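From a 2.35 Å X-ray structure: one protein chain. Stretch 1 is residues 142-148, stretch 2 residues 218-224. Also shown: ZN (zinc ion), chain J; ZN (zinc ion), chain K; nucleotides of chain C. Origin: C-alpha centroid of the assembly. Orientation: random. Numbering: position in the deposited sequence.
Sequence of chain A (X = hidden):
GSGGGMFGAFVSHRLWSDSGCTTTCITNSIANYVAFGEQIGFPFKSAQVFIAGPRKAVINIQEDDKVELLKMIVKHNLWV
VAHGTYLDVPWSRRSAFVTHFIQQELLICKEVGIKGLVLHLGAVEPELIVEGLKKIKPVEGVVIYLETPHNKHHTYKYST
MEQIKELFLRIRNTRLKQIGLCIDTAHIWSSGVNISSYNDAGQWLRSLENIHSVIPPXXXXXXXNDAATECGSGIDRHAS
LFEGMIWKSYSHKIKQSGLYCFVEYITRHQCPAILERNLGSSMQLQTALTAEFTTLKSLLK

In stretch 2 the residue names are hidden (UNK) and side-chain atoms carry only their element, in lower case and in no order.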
ATOM      1  N   VAL A 142      14.917   3.009  -3.399  1.00 35.74           N
ATOM      2  CA  VAL A 142      13.677   3.200  -2.657  1.00 35.01           C
ATOM      3  C   VAL A 142      12.743   4.063  -3.492  1.00 36.19           C
ATOM      4  O   VAL A 142      13.118   5.161  -3.917  1.00 36.49           O
ATOM      5  CB  VAL A 142      13.929   3.842  -1.280  1.00 34.94           C
ATOM      6  CG1 VAL A 142      12.617   4.031  -0.534  1.00 31.02           C
ATOM      7  CG2 VAL A 142      14.892   2.989  -0.466  1.00 34.92           C
ATOM      8  N   VAL A 143      11.528   3.568  -3.718  1.00 32.03           N
ATOM      9  CA  VAL A 143      10.534   4.243  -4.546  1.00 29.73           C
ATOM     10  C   VAL A 143       9.488   4.879  -3.643  1.00 31.05           C
ATOM     11  O   VAL A 143       8.951   4.223  -2.743  1.00 30.76           O
ATOM     12  CB  VAL A 143       9.878   3.263  -5.533  1.00 29.68           C
ATOM     13  CG1 VAL A 143       8.699   3.921  -6.234  1.00 33.06           C
ATOM     14  CG2 VAL A 143      10.898   2.767  -6.544  1.00 29.93           C
ATOM     15  N   ILE A 144       9.195   6.154  -3.880  1.00 32.52           N
ATOM     16  CA  ILE A 144       8.091   6.822  -3.197  1.00 32.58           C
ATOM     17  C   ILE A 144       6.803   6.435  -3.917  1.00 34.43           C
ATOM     18  O   ILE A 144       6.596   6.799  -5.076  1.00 34.81           O
ATOM     19  CB  ILE A 144       8.277   8.343  -3.170  1.00 32.90           C
ATOM     20  CG1 ILE A 144       9.559   8.716  -2.422  1.00 36.12           C
ATOM     21  CG2 ILE A 144       7.072   9.012  -2.526  1.00 26.75           C
ATOM     22  CD1 ILE A 144       9.763  10.209  -2.273  1.00 31.24           C
ATOM     23  N   TYR A 145       5.939   5.686  -3.234  1.00 28.42           N
ATOM     24  CA  TYR A 145       4.663   5.250  -3.790  1.00 31.15           C
ATOM     25  C   TYR A 145       3.579   6.229  -3.355  1.00 28.60           C
ATOM     26  O   TYR A 145       3.253   6.317  -2.167  1.00 25.91           O
ATOM     27  CB  TYR A 145       4.326   3.829  -3.342  1.00 32.49           C
ATOM     28  CG  TYR A 145       5.147   2.756  -4.018  1.00 33.05           C
ATOM     29  CD1 TYR A 145       4.803   2.281  -5.277  1.00 30.46           C
ATOM     30  CD2 TYR A 145       6.262   2.210  -3.394  1.00 30.90           C
ATOM     31  CE1 TYR A 145       5.547   1.298  -5.899  1.00 30.25           C
ATOM     32  CE2 TYR A 145       7.013   1.224  -4.008  1.00 31.32           C
ATOM     33  CZ  TYR A 145       6.651   0.773  -5.261  1.00 31.08           C
ATOM     34  OH  TYR A 145       7.394  -0.207  -5.878  1.00 31.03           O
ATOM     35  N   LEU A 146       3.021   6.961  -4.316  1.00 27.34           N
ATOM     36  CA  LEU A 146       1.937   7.893  -4.032  1.00 28.48           C
ATOM     37  C   LEU A 146       0.616   7.132  -4.009  1.00 28.23           C
ATOM     38  O   LEU A 146       0.231   6.515  -5.009  1.00 27.74           O
ATOM     39  CB  LEU A 146       1.905   9.010  -5.072  1.00 31.72           C
ATOM     40  CG  LEU A 146       3.187   9.836  -5.191  1.00 33.39           C
ATOM     41  CD1 LEU A 146       3.009  10.968  -6.189  1.00 34.00           C
ATOM     42  CD2 LEU A 146       3.609  10.372  -3.831  1.00 32.58           C
ATOM     43  N   GLU A 147      -0.074   7.173  -2.872  1.00 24.94           N
ATOM     44  CA  GLU A 147      -1.282   6.385  -2.678  1.00 27.76           C
ATOM     45  C   GLU A 147      -2.518   7.173  -3.093  1.00 27.70           C
ATOM     46  O   GLU A 147      -2.613   8.379  -2.851  1.00 26.16           O
ATOM     47  CB  GLU A 147      -1.411   5.946  -1.218  1.00 23.06           C
ATOM     48  CG  GLU A 147      -2.616   5.056  -0.946  1.00 25.29           C
ATOM     49  CD  GLU A 147      -2.657   4.535   0.475  1.00 26.74           C
ATOM     50  OE1 GLU A 147      -3.651   3.871   0.834  1.00 25.85           O
ATOM     51  OE2 GLU A 147      -1.698   4.786   1.235  1.00 25.38           O
ATOM     52  N   THR A 148      -3.457   6.479  -3.726  1.00 28.52           N
ATOM     53  CA  THR A 148      -4.745   7.065  -4.066  1.00 30.35           C
ATOM     54  C   THR A 148      -5.479   7.459  -2.788  1.00 28.14           C
ATOM     55  O   THR A 148      -5.737   6.591  -1.940  1.00 29.26           O
ATOM     56  CB  THR A 148      -5.586   6.080  -4.874  1.00 28.37           C
ATOM     57  OG1 THR A 148      -5.740   4.862  -4.134  1.00 28.49           O
ATOM     58  CG2 THR A 148      -4.917   5.772  -6.207  1.00 27.94           C
ATOM     59  N   UNK A 218       5.800  -1.556 -13.473  1.00 38.23           N
ATOM     60  CA  UNK A 218       6.933  -1.851 -12.604  1.00 40.47           C
ATOM     61  C   UNK A 218       6.957  -0.949 -11.380  1.00 39.11           C
ATOM     62  O   UNK A 218       7.540  -1.325 -10.356  1.00 38.66           O
ATOM     63  c   UNK A 218       8.242  -1.712 -13.383  1.00 40.82           C
ATOM     64  o   UNK A 218       8.415  -0.384 -13.846  1.00 43.05           O
ATOM     65  N   UNK A 219       6.335   0.226 -11.460  1.00 37.30           N
ATOM     66  CA  UNK A 219       6.261   1.181 -10.361  1.00 36.48           C
ATOM     67  C   UNK A 219       4.840   1.303  -9.819  1.00 34.36           C
ATOM     68  O   UNK A 219       4.400   2.385  -9.426  1.00 31.98           O
ATOM     69  n   UNK A 219       8.952   1.813 -11.851  1.00 39.25           N
ATOM     70  c   UNK A 219      10.242   2.086 -11.779  1.00 39.86           C
ATOM     71  c   UNK A 219       8.264   2.611 -10.961  1.00 41.46           C
ATOM     72  c   UNK A 219       6.778   2.549 -10.798  1.00 36.09           C
ATOM     73  n   UNK A 219      10.417   3.033 -10.875  1.00 43.23           N
ATOM     74  c   UNK A 219       9.197   3.380 -10.350  1.00 41.48           C
ATOM     75  N   UNK A 220       4.102   0.195  -9.795  1.00 34.15           N
ATOM     76  CA  UNK A 220       2.723   0.175  -9.320  1.00 33.20           C
ATOM     77  C   UNK A 220       2.587  -0.911  -8.262  1.00 30.12           C
ATOM     78  O   UNK A 220       2.987  -2.059  -8.490  1.00 32.49           O
ATOM     79  c   UNK A 220       0.325  -0.295  -9.918  1.00 31.62           C
ATOM     80  c   UNK A 220       0.713   1.003 -12.562  1.00 34.94           C
ATOM     81  c   UNK A 220       1.722  -0.061 -10.468  1.00 35.85           C
ATOM     82  c   UNK A 220       1.725   1.125 -11.437  1.00 35.01           C
ATOM     83  N   UNK A 221       2.032  -0.546  -7.107  1.00 29.46           N
ATOM     84  CA  UNK A 221       1.705  -1.485  -6.045  1.00 30.87           C
ATOM     85  C   UNK A 221       0.240  -1.308  -5.665  1.00 27.45           C
ATOM     86  O   UNK A 221      -0.404  -0.323  -6.036  1.00 26.52           O
ATOM     87  s   UNK A 221       3.268   0.070  -2.511  1.00 27.14           S
ATOM     88  c   UNK A 221       2.404  -1.169  -1.550  1.00 20.50           C
ATOM     89  c   UNK A 221       2.605  -1.291  -4.816  1.00 26.07           C
ATOM     90  c   UNK A 221       2.352  -0.001  -4.059  1.00 24.71           C
ATOM     91  N   UNK A 222      -0.288  -2.269  -4.910  1.00 25.35           N
ATOM     92  CA  UNK A 222      -1.714  -2.313  -4.620  1.00 28.00           C
ATOM     93  C   UNK A 222      -1.981  -2.542  -3.141  1.00 24.39           C
ATOM     94  O   UNK A 222      -1.274  -3.307  -2.477  1.00 26.49           O
ATOM     95  c   UNK A 222      -1.836  -2.997  -9.133  1.00 33.43           C
ATOM     96  c   UNK A 222      -3.985  -2.097  -8.598  1.00 32.12           C
ATOM     97  c   UNK A 222      -3.008  -2.381  -9.529  1.00 31.91           C
ATOM     98  c   UNK A 222      -3.788  -2.432  -7.274  1.00 27.82           C
ATOM     99  c   UNK A 222      -2.618  -3.052  -6.867  1.00 28.39           C
ATOM    100  c   UNK A 222      -2.408  -3.410  -5.430  1.00 25.99           C
ATOM    101  c   UNK A 222      -1.645  -3.329  -7.810  1.00 29.84           C
ATOM    102  N   UNK A 223      -3.014  -1.870  -2.640  1.00 20.85           N
ATOM    103  CA  UNK A 223      -3.621  -2.160  -1.347  1.00 24.87           C
ATOM    104  C   UNK A 223      -4.969  -2.815  -1.623  1.00 25.76           C
ATOM    105  O   UNK A 223      -5.913  -2.144  -2.053  1.00 25.56           O
ATOM    106  c   UNK A 223      -3.788  -0.891  -0.513  1.00 24.46           C
ATOM    107  c   UNK A 223      -1.160   1.163   0.914  1.00 21.97           C
ATOM    108  c   UNK A 223      -1.263  -0.868   0.093  1.00 20.98           C
ATOM    109  n   UNK A 223      -2.404   0.941   0.531  1.00 25.17           N
ATOM    110  n   UNK A 223      -0.447   0.081   0.658  1.00 21.98           N
ATOM    111  c   UNK A 223      -2.502  -0.330   0.007  1.00 24.87           C
ATOM    112  N   UNK A 224      -5.055  -4.125  -1.393  1.00 25.10           N
ATOM    113  CA  UNK A 224      -6.273  -4.888  -1.671  1.00 27.12           C
ATOM    114  C   UNK A 224      -7.186  -4.796  -0.455  1.00 27.59           C
ATOM    115  O   UNK A 224      -7.110  -5.606   0.470  1.00 27.49           O
ATOM    116  c   UNK A 224      -5.941  -6.335  -2.015  1.00 26.49           C
ATOM    117  c   UNK A 224      -5.031  -8.039  -3.618  1.00 33.11           C
ATOM    118  c   UNK A 224      -5.085  -6.559  -3.262  1.00 31.47           C
ATOM    119  c   UNK A 224      -5.609  -5.739  -4.431  1.00 26.57           C
TER
HETATM  120 ZN    ZN J 302      -3.768   2.098   2.037  1.00 28.15          ZN
HETATM  121 ZN    ZN K 303      -2.109   4.510   3.320  1.00 26.00          ZN
ATOM    122  O5' 3DR C   1      -4.529   2.496   5.715  1.00 33.08           O
ATOM    123  P   3DR C   1      -4.866   3.684   4.684  1.00 26.94           P
ATOM    124  OP1 3DR C   1      -3.609   4.520   4.675  1.00 29.09           O
ATOM    125  OP2 3DR C   1      -5.147   2.955   3.395  1.00 28.08           O
ATOM    126  OP3 3DR C   1      -6.059   4.381   5.292  1.00 30.61           O
ATOM    127  C2' 3DR C   1      -1.892   0.403   8.565  1.00 25.79           C
ATOM    128  C5' 3DR C   1      -3.822   2.745   6.927  1.00 27.94           C
ATOM    129  C4' 3DR C   1      -3.901   1.492   7.790  1.00 28.69           C
ATOM    130  O4' 3DR C   1      -3.650   0.347   6.973  1.00 30.08           O
ATOM    131  C1' 3DR C   1      -2.597  -0.449   7.520  1.00 26.98           C
ATOM    132  C3' 3DR C   1      -2.877   1.502   8.910  1.00 27.44           C
ATOM    133  O3' 3DR C   1      -3.526   1.165  10.137  1.00 31.46           O
HETATM  134  O   HOH W   1       6.145  -2.031  -7.850  1.00 32.42           O

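Position 218 carries two side-chain atoms, one carbon and then one oxygen, and neither reaches stretch 1. A lone hydroxyl on a single carbon makes it Ser-218. Its small polar group suits an exposed site, and its backbone O accepts a hydrogen bond from a water, 3.0 Å from the water oxygen; that water in turn accepts one from Tyr-145 OH, also at 3.0 Å.

Position 219 has one carbon followed by a five-membered ring of three carbons and two nitrogens, and a ring carbon rests 4.2 Å from Val-143 CG1. The imidazole makes this His-219, and that carbon is CD2. Its ND1 lies 3.0 Å from Ser-218 OG in a hydrogen bond that either could donate.

At position 220 four carbons fork at the first, one arm being two carbons long, and CA-to-CB points away from stretch 1, which they do not touch. This is Ile-220, whose branched, wholly apolar side chain suits a buried site. The backbone still takes part, since its O accepts a hydrogen bond from the same water, 3.2 Å from the water oxygen.

Position 221 is unbranched: two carbons, a sulfur and a last carbon, directed toward stretch 1. The second carbon sits 3.6 Å from Tyr-145 CD1. This is Met-221; both CG and SD lie over one face of the tyrosine ring, SD 3.8 Å from its centroid. A flexible thioether can lay carbon and polarizable sulfur together against an aromatic face.

Position 222 shows one carbon and a ring of six carbons with no further atom, out of reach of stretch 1. It is Phe-222, whose apolar ring suits a buried site.

Position 223 has one carbon and a five-membered ring of three carbons and two nitrogens; one nitrogen is 3.2 Å from Glu-147 OE1 and 2.3 Å from the chain J zinc. The imidazole makes this His-223, and the nitrogen is ND1, which offers zinc a lone pair; NE2 is hydrogen-bonded elsewhere in the structure.

Position 224 bears four carbons forked at the second, beyond reach of stretch 1: Leu-224, all carbon and so suited to burial.

The two strands cross at 48° without a direct hydrogen bond between the stretches. Packing of Tyr-145 against Met-221 and the bridging water join them, and zinc ties their ends. Glu-147 OE1 and His-223 ND1 are close because both bind the chain J zinc; Glu-147 OE2 binds the chain K zinc. The nucleotide's phosphate also spans the two zincs, OP2 on the first and OP1 on the second.

Stretch 2 218-224: SHIMFHL
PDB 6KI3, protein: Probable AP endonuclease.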